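Local coordinates for protein catalase (Bacillus pumilus, PDB 4QOL) that breaks down hydrogen peroxide to water and oxygen at a buried heme, and also shows peroxidase-like reactivity toward phenolic substrates, at residues Ala439-Lys442 against Asn443-Asp447. Residues are numbered along the deposited sequence; the frame is centred on the assembly and turned at random.
Sequences ALIK and NLTAD
The carbonyl of I441 is gripped twice by T445: OG1 of T445 donates to I441 O at 2.7 Å, and the backbone N of T445 reaches the same I441 O at 2.9 Å. The two donors come in from opposite faces of the carbonyl plane, the hydroxyl 37° out of it. What puts OG1 there is chi1 of -61°, which turns it back beside T445's own backbone N; S477 is a further hydrogen-bond partner of this hydroxyl. Either side of this pair the ordinary i to i+4 bonds continue, N443 N to A439 O, L444 N to L440 O and A446 N to K442 O, at 2.8 to 3.1 Å. All of this is one unbroken alpha-helix, 434-448, in the helical C-terminal region of the catalase fold, well away from the chain's centre. N443 lays its amide against the carbonyl of A439, with CG 3.0 Å from A439 O, yet ND2 spends its hydrogens on F182 O and D184 OD1. With an alanine here the carboxamide is gone, and F182 O and D184 OD1 would probably lose this donor, weakening the tie between the helix and the loop at F182 and D184. K442, exposed, swings its ammonium group NZ, on a chain bent at chi4, to a salt bridge with OE2 of E230. On the apolar side, L440 and L444 lie alongside each other and point the same way, their CD1 methyls 3.7 Å apart, and Y470 of helix 468-478 packs on both. The methyl CG2 of I441 sits 3.9 Å from OG1 of T445, while S477 touches the I441 side chain.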
loop_
_atom_site.group_PDB
_atom_site.type_symbol
_atom_site.label_atom_id
_atom_site.label_comp_id
_atom_site.label_asym_id
_atom_site.label_seq_id
_atom_site.Cartn_x
_atom_site.Cartn_y
_atom_site.Cartn_z
ATOM N N ALA A 439 -47.545 -4.837 5.321
ATOM C CA ALA A 439 -46.307 -4.967 4.543
ATOM C C ALA A 439 -45.111 -5.285 5.515
ATOM O O ALA A 439 -44.257 -6.112 5.236
ATOM C CB ALA A 439 -46.069 -3.704 3.738
ATOM N N LEU A 440 -45.068 -4.594 6.636
ATOM C CA LEU A 440 -44.045 -4.812 7.666
ATOM C C LEU A 440 -44.072 -6.275 8.089
ATOM O O LEU A 440 -43.031 -6.938 8.175
ATOM C CB LEU A 440 -44.331 -3.951 8.895
ATOM C CG LEU A 440 -43.479 -4.140 10.156
ATOM C CD1 LEU A 440 -41.971 -3.912 9.944
ATOM C CD2 LEU A 440 -43.954 -3.222 11.234
ATOM N N ILE A 441 -45.266 -6.770 8.417
ATOM C CA ILE A 441 -45.363 -8.153 8.925
ATOM C C ILE A 441 -44.963 -9.149 7.822
ATOM O O ILE A 441 -44.259 -10.114 8.075
ATOM C CB ILE A 441 -46.801 -8.461 9.434
ATOM C CG1 ILE A 441 -47.140 -7.590 10.648
ATOM C CG2 ILE A 441 -46.957 -9.938 9.754
ATOM C CD1 ILE A 441 -46.222 -7.813 11.847
ATOM N N LYS A 442 -45.379 -8.878 6.603
ATOM C CA LYS A 442 -45.003 -9.699 5.440
ATOM C C LYS A 442 -43.465 -9.731 5.236
ATOM O O LYS A 442 -42.868 -10.760 5.022
ATOM C CB LYS A 442 -45.669 -9.074 4.213
ATOM C CG LYS A 442 -45.293 -9.705 2.881
ATOM C CD LYS A 442 -45.807 -8.842 1.738
ATOM C CE LYS A 442 -45.841 -9.642 0.439
ATOM N NZ LYS A 442 -44.476 -9.814 -0.142
ATOM N N ASN A 443 -42.841 -8.545 5.333
ATOM C CA ASN A 443 -41.378 -8.432 5.066
ATOM C C ASN A 443 -40.567 -9.087 6.174
ATOM O O ASN A 443 -39.625 -9.824 5.923
ATOM C CB ASN A 443 -40.994 -6.971 4.968
ATOM C CG ASN A 443 -41.607 -6.268 3.781
ATOM O OD1 ASN A 443 -41.992 -6.900 2.799
ATOM N ND2 ASN A 443 -41.634 -4.925 3.836
ATOM N N LEU A 444 -41.028 -8.913 7.417
ATOM C CA LEU A 444 -40.412 -9.604 8.562
ATOM C C LEU A 444 -40.563 -11.094 8.498
ATOM O O LEU A 444 -39.641 -11.832 8.750
ATOM C CB LEU A 444 -40.966 -9.092 9.890
ATOM C CG LEU A 444 -40.508 -7.699 10.332
ATOM C CD1 LEU A 444 -41.366 -7.253 11.490
ATOM C CD2 LEU A 444 -39.039 -7.662 10.745
ATOM N N THR A 445 -41.766 -11.555 8.134
ATOM C CA THR A 445 -42.011 -12.992 8.060
ATOM C C THR A 445 -41.117 -13.665 7.031
ATOM O O THR A 445 -40.529 -14.739 7.282
ATOM C CB THR A 445 -43.535 -13.254 7.743
ATOM O OG1 THR A 445 -44.351 -12.713 8.799
ATOM C CG2 THR A 445 -43.811 -14.704 7.546
ATOM N N ALA A 446 -40.991 -13.057 5.874
ATOM C CA ALA A 446 -40.159 -13.613 4.818
ATOM C C ALA A 446 -38.698 -13.720 5.251
ATOM O O ALA A 446 -37.986 -14.602 4.827
ATOM C CB ALA A 446 -40.268 -12.788 3.551
ATOM N N ASP A 447 -38.260 -12.743 6.059
ATOM C CA ASP A 447 -36.903 -12.730 6.559
ATOM C C ASP A 447 -36.601 -13.686 7.689
ATOM O O ASP A 447 -35.474 -14.193 7.812
ATOM C CB ASP A 447 -36.545 -11.290 7.007
ATOM C CG ASP A 447 -35.152 -10.849 6.513
ATOM O OD1 ASP A 447 -34.946 -10.862 5.286
ATOM O OD2 ASP A 447 -34.274 -10.646 7.365
#